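Local structure of glycosylation Associate Protein 1 (6OYC) at residues A[118-122]-A[134-140]; A[130-134]-A[145-149]; A[324-328]-A[430-434]; A[350-356]-A[405-411]. The protein belongs to a family of accessory Sec system proteins and probably helps with the glycosylation and secretion of streptococcal proteins, as part of the Gap123 complex. All blocks are in the same frame, centred on the assembly; numbering follows the deposited sequence.

Contact 1 (A[118-122]-A[134-140])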
loop_
_atom_site.group_PDB
_atom_site.type_symbol
_atom_site.label_atom_id
_atom_site.label_comp_id
_atom_site.label_asym_id
_atom_site.label_seq_id
_atom_site.Cartn_x
_atom_site.Cartn_y
_atom_site.Cartn_z
ATOM N N ASP A 118 -31.857 9.078 -17.362
ATOM C CA ASP A 118 -31.690 7.745 -16.792
ATOM C C ASP A 118 -30.213 7.403 -16.660
ATOM O O ASP A 118 -29.466 7.467 -17.642
ATOM C CB ASP A 118 -32.375 6.692 -17.665
ATOM C CG ASP A 118 -33.849 6.587 -17.388
ATOM O OD1 ASP A 118 -34.395 7.523 -16.758
ATOM O OD2 ASP A 118 -34.462 5.578 -17.801
ATOM N N LEU A 119 -29.799 7.032 -15.453
ATOM C CA LEU A 119 -28.433 6.574 -15.231
ATOM C C LEU A 119 -28.181 5.288 -16.014
ATOM O O LEU A 119 -28.908 4.303 -15.853
ATOM C CB LEU A 119 -28.182 6.342 -13.740
ATOM C CG LEU A 119 -26.738 5.964 -13.375
ATOM C CD1 LEU A 119 -25.715 6.996 -13.898
ATOM C CD2 LEU A 119 -26.584 5.790 -11.872
ATOM N N ILE A 120 -27.165 5.298 -16.873
ATOM C CA ILE A 120 -26.697 4.079 -17.522
ATOM C C ILE A 120 -25.463 3.510 -16.830
ATOM O O ILE A 120 -25.367 2.303 -16.634
ATOM C CB ILE A 120 -26.414 4.329 -19.017
ATOM C CG1 ILE A 120 -27.636 4.936 -19.703
ATOM C CG2 ILE A 120 -26.006 3.036 -19.683
ATOM C CD1 ILE A 120 -28.873 4.145 -19.465
ATOM N N ALA A 121 -24.498 4.350 -16.459
ATOM C CA ALA A 121 -23.246 3.806 -15.959
ATOM C C ALA A 121 -22.486 4.864 -15.181
ATOM O O ALA A 121 -22.691 6.067 -15.363
ATOM C CB ALA A 121 -22.372 3.265 -17.093
ATOM N N LYS A 122 -21.603 4.381 -14.303
ATOM C CA LYS A 122 -20.609 5.204 -13.631
ATOM C C LYS A 122 -19.234 4.690 -14.022
ATOM O O LYS A 122 -18.966 3.494 -13.926
ATOM C CB LYS A 122 -20.783 5.174 -12.126
ATOM C CG LYS A 122 -22.113 5.652 -11.673
ATOM C CD LYS A 122 -22.138 5.906 -10.168
ATOM C CE LYS A 122 -23.575 6.173 -9.691
ATOM N NZ LYS A 122 -23.667 6.859 -8.342
ATOM N N ILE A 134 -16.525 -0.171 -14.880
ATOM C CA ILE A 134 -17.777 0.528 -15.133
ATOM C C ILE A 134 -18.902 -0.177 -14.376
ATOM O O ILE A 134 -19.129 -1.386 -14.561
ATOM C CB ILE A 134 -18.096 0.599 -16.630
ATOM C CG1 ILE A 134 -17.013 1.374 -17.378
ATOM C CG2 ILE A 134 -19.472 1.184 -16.833
ATOM C CD1 ILE A 134 -17.048 1.121 -18.863
ATOM N N ASP A 135 -19.611 0.585 -13.528
ATOM C CA ASP A 135 -20.849 0.113 -12.921
ATOM C C ASP A 135 -21.977 0.376 -13.904
ATOM O O ASP A 135 -22.224 1.528 -14.273
ATOM C CB ASP A 135 -21.132 0.817 -11.598
ATOM C CG ASP A 135 -20.146 0.434 -10.500
ATOM O OD1 ASP A 135 -19.393 -0.562 -10.656
ATOM O OD2 ASP A 135 -20.123 1.154 -9.477
ATOM N N TYR A 136 -22.642 -0.681 -14.344
ATOM C CA TYR A 136 -23.668 -0.580 -15.368
ATOM C C TYR A 136 -25.022 -0.789 -14.705
ATOM O O TYR A 136 -25.192 -1.713 -13.903
ATOM C CB TYR A 136 -23.418 -1.599 -16.479
ATOM C CG TYR A 136 -24.038 -1.212 -17.790
ATOM C CD1 TYR A 136 -25.369 -1.506 -18.065
ATOM C CD2 TYR A 136 -23.294 -0.561 -18.761
ATOM C CE1 TYR A 136 -25.938 -1.148 -19.267
ATOM C CE2 TYR A 136 -23.850 -0.212 -19.976
ATOM C CZ TYR A 136 -25.169 -0.501 -20.226
ATOM O OH TYR A 136 -25.716 -0.146 -21.440
ATOM N N PHE A 137 -25.968 0.087 -15.017
ATOM C CA PHE A 137 -27.202 0.204 -14.261
ATOM C C PHE A 137 -28.379 -0.145 -15.142
ATOM O O PHE A 137 -28.332 0.038 -16.358
ATOM C CB PHE A 137 -27.421 1.632 -13.716
ATOM C CG PHE A 137 -26.554 1.964 -12.556
ATOM C CD1 PHE A 137 -25.216 2.287 -12.755
ATOM C CD2 PHE A 137 -27.070 1.954 -11.266
ATOM C CE1 PHE A 137 -24.406 2.587 -11.688
ATOM C CE2 PHE A 137 -26.260 2.249 -10.186
ATOM C CZ PHE A 137 -24.917 2.556 -10.395
ATOM N N ALA A 138 -29.440 -0.626 -14.500
ATOM C CA ALA A 138 -30.759 -0.710 -15.104
ATOM C C ALA A 138 -31.764 -0.302 -14.042
ATOM O O ALA A 138 -31.637 -0.704 -12.879
ATOM C CB ALA A 138 -31.062 -2.108 -15.638
ATOM N N ASN A 139 -32.723 0.543 -14.440
ATOM C CA ASN A 139 -33.751 1.062 -13.540
ATOM C C ASN A 139 -33.148 1.599 -12.252
ATOM O O ASN A 139 -33.605 1.279 -11.156
ATOM C CB ASN A 139 -34.795 -0.006 -13.206
ATOM C CG ASN A 139 -35.493 -0.543 -14.422
ATOM O OD1 ASN A 139 -35.367 -1.727 -14.749
ATOM N ND2 ASN A 139 -36.253 0.320 -15.103
ATOM N N GLU A 140 -32.088 2.397 -12.386
ATOM C CA GLU A 140 -31.446 3.073 -11.260
ATOM C C GLU A 140 -30.786 2.113 -10.273
ATOM O O GLU A 140 -30.450 2.516 -9.146
ATOM C CB GLU A 140 -32.449 3.957 -10.505
ATOM C CG GLU A 140 -32.834 5.227 -11.226
ATOM C CD GLU A 140 -31.652 6.132 -11.477
ATOM O OE1 GLU A 140 -31.266 6.298 -12.653
ATOM O OE2 GLU A 140 -31.115 6.684 -10.495
#
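Leu-119 sets its CD2 methyl squarely over one face of the Phe-137 ring, 3.6 Å from the centroid and only 2° off the ring normal, a CH-pi contact in the tightly packed part of this strand pair. Having CG anti to its own N (chi1 -175°) carries the leucine across to the ring. The ring edge meets the carbonyl oxygen of Ile-120 in its plane, while the methylenes of Lys-122 pass by, CG lying 3.8 Å from Phe-137 CE1. On the other face, Ala-121 CB sits 3.6 Å from Ile-134 CG2, and Ile-120 runs beside Tyr-136 with CG2 against the phenol end. Lys-122 and Asp-135 exchange two backbone hydrogen bonds, and Phe-137 N gives a third to Ile-120 O at 2.8 Å. The turn end is looser: a single bond of 3.2 Å runs from Leu-119 N to Glu-140 OE1, the carboxylate of an exposed, poorly ordered side chain. The acid of Asp-135 turns from this pair to a salt bridge with Lys-145. The pair is an antiparallel beta hairpin of strands 118-125 and 131-138; on its other side strand 118-125 has a classic beta bulge, Ile-120 and Ala-121 both facing Val-113.

Contact 2 (A[130-134]-A[145-149])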
loop_
_atom_site.group_PDB
_atom_site.type_symbol
_atom_site.label_atom_id
_atom_site.label_comp_id
_atom_site.label_asym_id
_atom_site.label_seq_id
_atom_site.Cartn_x
_atom_site.Cartn_y
_atom_site.Cartn_z
ATOM N N ASN A 130 -6.091 5.021 -15.758
ATOM C CA ASN A 130 -6.638 4.021 -16.659
ATOM C C ASN A 130 -8.055 3.634 -16.232
ATOM O O ASN A 130 -8.380 3.592 -15.040
ATOM C CB ASN A 130 -5.733 2.789 -16.676
ATOM C CG ASN A 130 -5.562 2.167 -15.288
ATOM O OD1 ASN A 130 -5.240 2.856 -14.313
ATOM N ND2 ASN A 130 -5.792 0.863 -15.196
ATOM N N LEU A 131 -8.912 3.381 -17.215
ATOM C CA LEU A 131 -10.232 2.831 -16.934
ATOM C C LEU A 131 -10.096 1.518 -16.157
ATOM O O LEU A 131 -9.468 0.562 -16.636
ATOM C CB LEU A 131 -10.985 2.605 -18.250
ATOM C CG LEU A 131 -12.321 1.879 -18.122
ATOM C CD1 LEU A 131 -13.352 2.837 -17.519
ATOM C CD2 LEU A 131 -12.778 1.370 -19.470
ATOM N N THR A 132 -10.670 1.474 -14.953
ATOM C CA THR A 132 -10.633 0.276 -14.118
ATOM C C THR A 132 -11.956 -0.480 -14.129
ATOM O O THR A 132 -11.977 -1.699 -14.352
ATOM C CB THR A 132 -10.270 0.630 -12.672
ATOM O OG1 THR A 132 -11.061 1.749 -12.240
ATOM C CG2 THR A 132 -8.791 0.980 -12.566
ATOM N N HIS A 133 -13.067 0.202 -13.892
ATOM C CA HIS A 133 -14.328 -0.517 -13.961
ATOM C C HIS A 133 -15.463 0.424 -14.334
ATOM O O HIS A 133 -15.375 1.645 -14.161
ATOM C CB HIS A 133 -14.631 -1.278 -12.654
ATOM C CG HIS A 133 -14.846 -0.408 -11.451
ATOM N ND1 HIS A 133 -13.823 -0.049 -10.592
ATOM C CD2 HIS A 133 -15.980 0.097 -10.912
ATOM C CE1 HIS A 133 -14.315 0.666 -9.598
ATOM N NE2 HIS A 133 -15.623 0.764 -9.763
ATOM N N ILE A 134 -16.525 -0.171 -14.880
ATOM C CA ILE A 134 -17.777 0.528 -15.133
ATOM C C ILE A 134 -18.902 -0.177 -14.376
ATOM O O ILE A 134 -19.129 -1.386 -14.561
ATOM C CB ILE A 134 -18.096 0.599 -16.630
ATOM C CG1 ILE A 134 -17.013 1.374 -17.378
ATOM C CG2 ILE A 134 -19.472 1.184 -16.833
ATOM C CD1 ILE A 134 -17.048 1.121 -18.863
ATOM N N LYS A 145 -20.979 -5.032 -13.090
ATOM C CA LYS A 145 -19.752 -4.253 -13.007
ATOM C C LYS A 145 -18.755 -4.859 -13.981
ATOM O O LYS A 145 -18.431 -6.046 -13.880
ATOM C CB LYS A 145 -19.190 -4.240 -11.576
ATOM C CG LYS A 145 -17.945 -3.376 -11.411
ATOM C CD LYS A 145 -17.188 -3.655 -10.098
ATOM C CE LYS A 145 -18.020 -3.351 -8.860
ATOM N NZ LYS A 145 -18.199 -1.867 -8.645
ATOM N N TYR A 146 -18.304 -4.055 -14.941
ATOM C CA TYR A 146 -17.260 -4.446 -15.880
ATOM C C TYR A 146 -15.904 -4.150 -15.255
ATOM O O TYR A 146 -15.627 -2.995 -14.938
ATOM C CB TYR A 146 -17.388 -3.667 -17.182
ATOM C CG TYR A 146 -18.581 -4.014 -18.039
ATOM C CD1 TYR A 146 -19.814 -3.400 -17.830
ATOM C CD2 TYR A 146 -18.466 -4.918 -19.092
ATOM C CE1 TYR A 146 -20.904 -3.697 -18.629
ATOM C CE2 TYR A 146 -19.552 -5.229 -19.894
ATOM C CZ TYR A 146 -20.767 -4.620 -19.659
ATOM O OH TYR A 146 -21.849 -4.913 -20.452
ATOM N N LEU A 147 -15.068 -5.176 -15.071
ATOM C CA LEU A 147 -13.720 -5.019 -14.514
ATOM C C LEU A 147 -12.711 -5.111 -15.648
ATOM O O LEU A 147 -12.620 -6.150 -16.315
ATOM C CB LEU A 147 -13.360 -6.101 -13.498
ATOM C CG LEU A 147 -13.788 -6.116 -12.042
ATOM C CD1 LEU A 147 -13.331 -4.837 -11.326
ATOM C CD2 LEU A 147 -15.310 -6.340 -11.951
ATOM N N PHE A 148 -11.935 -4.060 -15.837
ATOM C CA PHE A 148 -10.955 -4.022 -16.908
ATOM C C PHE A 148 -9.571 -4.293 -16.344
ATOM O O PHE A 148 -9.210 -3.756 -15.292
ATOM C CB PHE A 148 -10.999 -2.673 -17.628
ATOM C CG PHE A 148 -12.295 -2.436 -18.345
ATOM C CD1 PHE A 148 -12.464 -2.875 -19.660
ATOM C CD2 PHE A 148 -13.361 -1.800 -17.702
ATOM C CE1 PHE A 148 -13.655 -2.668 -20.325
ATOM C CE2 PHE A 148 -14.566 -1.599 -18.367
ATOM C CZ PHE A 148 -14.711 -2.031 -19.679
ATOM N N ASP A 149 -8.828 -5.151 -17.035
ATOM C CA ASP A 149 -7.408 -5.359 -16.799
ATOM C C ASP A 149 -6.641 -4.133 -17.268
ATOM O O ASP A 149 -7.039 -3.461 -18.228
ATOM C CB ASP A 149 -6.936 -6.603 -17.576
ATOM C CG ASP A 149 -5.582 -7.149 -17.098
ATOM O OD1 ASP A 149 -4.533 -6.590 -17.507
ATOM O OD2 ASP A 149 -5.580 -8.151 -16.330
HETATM O O HOH W 1 -7.449 -0.369 -18.155
#
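Phe-148, Ile-134 and His-133 account for much of the surface buried between these antiparallel strands. Phe-148 lies with Leu-131 CD2 over one face of its ring, 3.7 Å from the centroid and displaced toward the rim, a CH-pi contact. Ile-134 adds its CD1 methyl 3.7 Å from Phe-148 CE2, and Thr-132 O lies in the ring plane at the edge. The same oxygen accepts the nearly straight hydrogen bond from Phe-148 N, at 2.8 Å with 169° at the hydrogen. Ile-134 is held on the backbone by a reciprocal pair of bonds with Tyr-146. On the opposite face of the sheet, His-133 has CG wedged between its N and carbonyl carbon (chi1 65°), which stands the imidazole beside Lys-145. Bends at chi3 and chi4 bring NZ of that lysine to 3.7 Å from His-133 CD2, but its salt bridge goes to Asp-135. Past the last direct bond, a water donates to Leu-131 O at 2.7 Å and to Asp-149 O, bridging the strands as they part. The chemistry is thus divided: carbon packs round the Phe-148 ring on one face, whereas the other brings a lysine amine close to an imidazole while the Asp-135 carboxylate binds it, probably favouring its charged form.

Contact 3 (A[324-328]-A[430-434])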
loop_
_atom_site.group_PDB
_atom_site.type_symbol
_atom_site.label_atom_id
_atom_site.label_comp_id
_atom_site.label_asym_id
_atom_site.label_seq_id
_atom_site.Cartn_x
_atom_site.Cartn_y
_atom_site.Cartn_z
ATOM N N VAL A 324 -1.966 15.905 11.088
ATOM C CA VAL A 324 -2.991 16.329 12.047
ATOM C C VAL A 324 -3.960 15.210 12.443
ATOM O O VAL A 324 -4.713 15.381 13.416
ATOM C CB VAL A 324 -3.771 17.552 11.516
ATOM C CG1 VAL A 324 -2.813 18.728 11.302
ATOM C CG2 VAL A 324 -4.527 17.199 10.222
ATOM N N ASP A 325 -3.936 14.065 11.759
ATOM C CA ASP A 325 -4.809 12.941 12.097
ATOM C C ASP A 325 -4.618 12.472 13.539
ATOM O O ASP A 325 -3.512 12.473 14.082
ATOM C CB ASP A 325 -4.553 11.761 11.156
ATOM C CG ASP A 325 -4.938 12.069 9.732
ATOM O OD1 ASP A 325 -5.970 12.747 9.513
ATOM O OD2 ASP A 325 -4.192 11.667 8.829
ATOM N N ARG A 326 -5.723 12.030 14.134
ATOM C CA ARG A 326 -5.828 11.510 15.494
ATOM C C ARG A 326 -5.541 12.552 16.556
ATOM O O ARG A 326 -5.480 12.206 17.737
ATOM C CB ARG A 326 -4.918 10.304 15.738
ATOM C CG ARG A 326 -5.030 9.192 14.723
ATOM C CD ARG A 326 -3.937 8.176 15.021
ATOM N NE ARG A 326 -3.953 7.037 14.115
ATOM C CZ ARG A 326 -4.804 6.026 14.214
ATOM N NH1 ARG A 326 -5.712 6.016 15.189
ATOM N NH2 ARG A 326 -4.743 5.026 13.339
ATOM N N LEU A 327 -5.326 13.808 16.183
ATOM C CA LEU A 327 -5.149 14.861 17.172
ATOM C C LEU A 327 -6.504 15.431 17.561
ATOM O O LEU A 327 -7.353 15.687 16.701
ATOM C CB LEU A 327 -4.249 15.977 16.642
ATOM C CG LEU A 327 -2.818 15.558 16.325
ATOM C CD1 LEU A 327 -2.014 16.745 15.829
ATOM C CD2 LEU A 327 -2.174 14.912 17.541
ATOM N N SER A 328 -6.707 15.606 18.865
ATOM C CA SER A 328 -7.913 16.264 19.340
ATOM C C SER A 328 -7.840 17.764 19.065
ATOM O O SER A 328 -6.764 18.334 18.849
ATOM C CB SER A 328 -8.099 16.035 20.836
ATOM O OG SER A 328 -7.076 16.709 21.535
ATOM N N ILE A 430 2.673 14.000 16.136
ATOM C CA ILE A 430 2.754 14.010 17.592
ATOM C C ILE A 430 1.595 13.258 18.239
ATOM O O ILE A 430 1.470 13.270 19.467
ATOM C CB ILE A 430 2.843 15.440 18.149
ATOM C CG1 ILE A 430 1.712 16.310 17.596
ATOM C CG2 ILE A 430 4.214 16.053 17.866
ATOM C CD1 ILE A 430 1.514 17.578 18.369
ATOM N N SER A 431 0.751 12.594 17.453
ATOM C CA SER A 431 -0.311 11.787 18.031
ATOM C C SER A 431 0.286 10.558 18.710
ATOM O O SER A 431 1.467 10.236 18.545
ATOM C CB SER A 431 -1.325 11.375 16.961
ATOM O OG SER A 431 -0.963 10.139 16.364
ATOM N N LYS A 432 -0.548 9.845 19.472
ATOM C CA LYS A 432 -0.058 8.629 20.116
ATOM C C LYS A 432 0.088 7.460 19.162
ATOM O O LYS A 432 0.760 6.495 19.520
ATOM C CB LYS A 432 -0.958 8.204 21.275
ATOM C CG LYS A 432 -1.445 9.347 22.139
ATOM C CD LYS A 432 -2.610 8.885 23.001
ATOM C CE LYS A 432 -3.278 10.059 23.653
ATOM N NZ LYS A 432 -2.720 10.304 24.997
ATOM N N ILE A 433 -0.516 7.514 17.972
ATOM C CA ILE A 433 -0.347 6.465 16.962
ATOM C C ILE A 433 0.125 7.110 15.664
ATOM O O ILE A 433 -0.693 7.379 14.771
ATOM C CB ILE A 433 -1.645 5.675 16.733
ATOM C CG1 ILE A 433 -2.312 5.335 18.066
ATOM C CG2 ILE A 433 -1.358 4.397 15.944
ATOM C CD1 ILE A 433 -3.731 4.812 17.929
ATOM N N PRO A 434 1.413 7.405 15.526
ATOM C CA PRO A 434 1.873 8.093 14.320
ATOM C C PRO A 434 1.709 7.213 13.095
ATOM O O PRO A 434 1.763 5.982 13.168
ATOM C CB PRO A 434 3.349 8.403 14.612
ATOM C CG PRO A 434 3.702 7.642 15.810
ATOM C CD PRO A 434 2.442 7.378 16.574
HETATM O O HOH W 2 -0.857 10.680 13.514
#
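Two loops that follow neighbouring parallel strands, 318-323 and 426-428, meet at the C-terminal ends of the strands of a Rossmann-like sheet, consistent with the GT-B clan of this family. Residues Val-324 to Leu-327 form a type II beta turn, which presents Arg-326 to the second loop. The arginine chain is extended from CG to NE and crosses Ile-433, whose CB lies 3.7 Å above the guanidinium plane toward its rim; the CD1 methyl of Ile-433 comes 3.6 Å from Arg-326 NH1. NH1 is also hydrogen-bonded to a glycerol, probably from the crystallisation liquor. Deeper in, Leu-327 puts CD2 3.7 Å from Ser-431 CB, and its side chain crosses that of Ile-430 at about a right angle. Phe-322 of strand 318-323 packs on both Leu-327 and Ile-430, tying this apolar part to the sheet. Asp-325 turns its carboxylate to Tyr-356 N. No direct hydrogen bond joins the two loops, so van der Waals packing and a bridging water link them. Ser-431 OG accepts from Ile-433 N at 3.1 Å, closing an ST turn that shapes its loop. The same hydroxyl donates to the water at 2.9 Å, and the water in turn donates to Asp-325 O over a longer 3.3 Å.

Contact 4 (A[350-356]-A[405-411])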
loop_
_atom_site.group_PDB
_atom_site.type_symbol
_atom_site.label_atom_id
_atom_site.label_comp_id
_atom_site.label_asym_id
_atom_site.label_seq_id
_atom_site.Cartn_x
_atom_site.Cartn_y
_atom_site.Cartn_z
ATOM N N LYS A 350 7.658 27.273 7.053
ATOM C CA LYS A 350 6.309 27.115 6.536
ATOM C C LYS A 350 5.758 25.792 7.050
ATOM O O LYS A 350 6.514 24.849 7.291
ATOM C CB LYS A 350 6.297 27.152 5.010
ATOM C CG LYS A 350 6.961 28.404 4.442
ATOM C CD LYS A 350 6.739 28.533 2.943
ATOM C CE LYS A 350 7.263 29.860 2.400
ATOM N NZ LYS A 350 7.161 29.914 0.911
ATOM N N VAL A 351 4.443 25.720 7.239
ATOM C CA VAL A 351 3.824 24.511 7.774
ATOM C C VAL A 351 2.808 23.983 6.769
ATOM O O VAL A 351 1.878 24.698 6.372
ATOM C CB VAL A 351 3.171 24.746 9.148
ATOM C CG1 VAL A 351 2.490 23.445 9.645
ATOM C CG2 VAL A 351 4.204 25.234 10.166
ATOM N N THR A 352 2.983 22.735 6.359
ATOM C CA THR A 352 1.963 22.015 5.602
ATOM C C THR A 352 1.251 21.050 6.541
ATOM O O THR A 352 1.849 20.066 6.999
ATOM C CB THR A 352 2.559 21.241 4.433
ATOM O OG1 THR A 352 3.308 22.125 3.599
ATOM C CG2 THR A 352 1.446 20.568 3.630
ATOM N N PHE A 353 -0.028 21.322 6.800
ATOM C CA PHE A 353 -0.873 20.395 7.541
ATOM C C PHE A 353 -1.322 19.254 6.637
ATOM O O PHE A 353 -1.799 19.475 5.516
ATOM C CB PHE A 353 -2.083 21.111 8.126
ATOM C CG PHE A 353 -1.723 22.162 9.123
ATOM C CD1 PHE A 353 -1.101 21.810 10.315
ATOM C CD2 PHE A 353 -1.960 23.506 8.850
ATOM C CE1 PHE A 353 -0.751 22.779 11.236
ATOM C CE2 PHE A 353 -1.610 24.486 9.761
ATOM C CZ PHE A 353 -1.012 24.129 10.959
ATOM N N VAL A 354 -1.171 18.036 7.134
ATOM C CA VAL A 354 -1.351 16.828 6.342
ATOM C C VAL A 354 -2.438 15.988 6.996
ATOM O O VAL A 354 -2.342 15.650 8.183
ATOM C CB VAL A 354 -0.037 16.047 6.229
ATOM C CG1 VAL A 354 -0.226 14.712 5.444
ATOM C CG2 VAL A 354 1.018 16.943 5.592
ATOM N N SER A 355 -3.478 15.667 6.230
ATOM C CA SER A 355 -4.531 14.763 6.669
ATOM C C SER A 355 -4.574 13.579 5.717
ATOM O O SER A 355 -4.737 13.757 4.500
ATOM C CB SER A 355 -5.888 15.467 6.714
ATOM O OG SER A 355 -6.933 14.526 6.852
ATOM N N TYR A 356 -4.422 12.382 6.268
ATOM C CA TYR A 356 -4.548 11.154 5.507
ATOM C C TYR A 356 -5.967 10.586 5.545
ATOM O O TYR A 356 -6.216 9.542 4.937
ATOM C CB TYR A 356 -3.549 10.110 6.022
ATOM C CG TYR A 356 -2.074 10.483 5.912
ATOM C CD1 TYR A 356 -1.506 10.844 4.687
ATOM C CD2 TYR A 356 -1.239 10.438 7.038
ATOM C CE1 TYR A 356 -0.165 11.173 4.594
ATOM C CE2 TYR A 356 0.118 10.755 6.948
ATOM C CZ TYR A 356 0.642 11.128 5.724
ATOM O OH TYR A 356 1.979 11.443 5.626
ATOM N N ARG A 405 1.917 31.345 5.162
ATOM C CA ARG A 405 2.881 30.271 5.325
ATOM C C ARG A 405 2.242 28.997 5.866
ATOM O O ARG A 405 2.958 28.091 6.311
ATOM C CB ARG A 405 4.021 30.728 6.233
ATOM C CG ARG A 405 4.384 32.184 6.027
ATOM C CD ARG A 405 5.874 32.399 5.875
ATOM N NE ARG A 405 6.626 31.996 7.061
ATOM C CZ ARG A 405 6.776 32.734 8.163
ATOM N NH1 ARG A 405 6.218 33.935 8.248
ATOM N NH2 ARG A 405 7.483 32.253 9.187
ATOM N N LEU A 406 0.914 28.913 5.852
ATOM C CA LEU A 406 0.186 27.710 6.236
ATOM C C LEU A 406 -0.548 27.143 5.032
ATOM O O LEU A 406 -1.149 27.893 4.250
ATOM C CB LEU A 406 -0.838 27.996 7.336
ATOM C CG LEU A 406 -0.331 28.574 8.646
ATOM C CD1 LEU A 406 -1.490 28.738 9.634
ATOM C CD2 LEU A 406 0.750 27.667 9.186
ATOM N N SER A 407 -0.532 25.818 4.904
ATOM C CA SER A 407 -1.389 25.155 3.936
ATOM C C SER A 407 -1.914 23.855 4.528
ATOM O O SER A 407 -1.446 23.365 5.564
ATOM C CB SER A 407 -0.667 24.891 2.602
ATOM O OG SER A 407 0.559 24.210 2.806
ATOM N N PHE A 408 -2.907 23.303 3.842
ATOM C CA PHE A 408 -3.550 22.063 4.227
ATOM C C PHE A 408 -3.609 21.182 2.993
ATOM O O PHE A 408 -4.075 21.623 1.939
ATOM C CB PHE A 408 -4.952 22.335 4.783
ATOM C CG PHE A 408 -5.695 21.106 5.206
ATOM C CD1 PHE A 408 -6.471 20.385 4.292
ATOM C CD2 PHE A 408 -5.636 20.667 6.521
ATOM C CE1 PHE A 408 -7.160 19.245 4.692
ATOM C CE2 PHE A 408 -6.327 19.541 6.924
ATOM C CZ PHE A 408 -7.091 18.827 6.010
ATOM N N THR A 409 -3.128 19.946 3.109
ATOM C CA THR A 409 -3.153 19.037 1.976
ATOM C C THR A 409 -3.582 17.647 2.429
ATOM O O THR A 409 -3.418 17.263 3.592
ATOM C CB THR A 409 -1.794 18.951 1.259
ATOM O OG1 THR A 409 -1.948 18.168 0.075
ATOM C CG2 THR A 409 -0.766 18.251 2.115
ATOM N N HIS A 410 -4.115 16.887 1.468
ATOM C CA HIS A 410 -4.567 15.515 1.678
ATOM C C HIS A 410 -3.959 14.632 0.595
ATOM O O HIS A 410 -4.550 14.451 -0.473
ATOM C CB HIS A 410 -6.094 15.432 1.657
ATOM C CG HIS A 410 -6.614 14.028 1.560
ATOM N ND1 HIS A 410 -6.245 13.035 2.445
ATOM C CD2 HIS A 410 -7.453 13.446 0.671
ATOM C CE1 HIS A 410 -6.840 11.907 2.108
ATOM N NE2 HIS A 410 -7.578 12.131 1.037
ATOM N N PRO A 411 -2.783 14.068 0.833
ATOM C CA PRO A 411 -2.171 13.185 -0.176
ATOM C C PRO A 411 -3.054 11.968 -0.447
ATOM O O PRO A 411 -3.616 11.383 0.477
ATOM C CB PRO A 411 -0.836 12.780 0.460
ATOM C CG PRO A 411 -0.646 13.739 1.640
ATOM C CD PRO A 411 -2.002 14.154 2.077
#
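Phe-353 and Phe-408 are paired neighbours on two parallel strands, both on one face of the sheet, with Phe-353 CB 3.9 Å from Phe-408 CD2. With CG anti to the backbone N (chi1 180°), the Phe-408 ring reaches along to Ser-355, where CZ lies 3.6 Å from Ser-355 CB. On the same face Leu-406 CD2 touches both Val-351 CB, at 3.8 Å, and the Phe-353 ring, while Val-351 CG1 rests over one face of that ring. On the opposite face of the sheet, the methyls Thr-352 CG2 and Thr-409 CG2 touch at 3.5 Å, and Pro-411 packs against Val-354 CG1 and Tyr-356. Five backbone hydrogen bonds hold the strands in step, from Val-351 N to Arg-405 O at one end to Ser-355 N to Thr-409 O at the other. Beyond them His-410 continues the pairing with its side chain: ND1 donates to Ser-355 O at 2.6 Å, with the acceptor only 4° out of the imidazole plane, which fixes the turn of the ring.

Farther out, helix 360-375 packs on the phenylalanine face, where Tyr-367 meets Phe-408 edge-to-face and Leu-370 touches Phe-353. On the threonine face, Glu-319 holds the Thr-352 hydroxyl, and helix 414-420 lies against Tyr-356 and Pro-411. The Tyr-356 hydroxyl is bonded to Thr-438 and Tyr-321, and Lys-350 pairs with Asp-317. Strand 406-409 thus borders a parallel six-stranded sheet with helices on both faces, the Rossmann-like architecture expected of a GT-B-type domain.

In the fold
Along the chain, contacts 1 and 2 come first and interleave, sharing Ile-134 on strand 131-138. Their centres lie 14 Å apart in the ten-stranded antiparallel sheet, where the salt bridge from Asp-135 to Lys-145 joins them. Contacts 3 and 4 follow, with contact 4 nested inside the loop that contact 3 closes. Their centres are also 14 Å apart, and Asp-325 of contact 3 reaches Tyr-356 N of contact 4 at the C-terminal ends of strands in the six-stranded parallel sheet. No atoms touch between the two groups: contacts 2 and 4, the nearest, keep about 17 Å between closest atoms. The contacts thus sample an antiparallel meander and one of two parallel sheets, consistent with a GT-B-like fold carrying an added beta sheet.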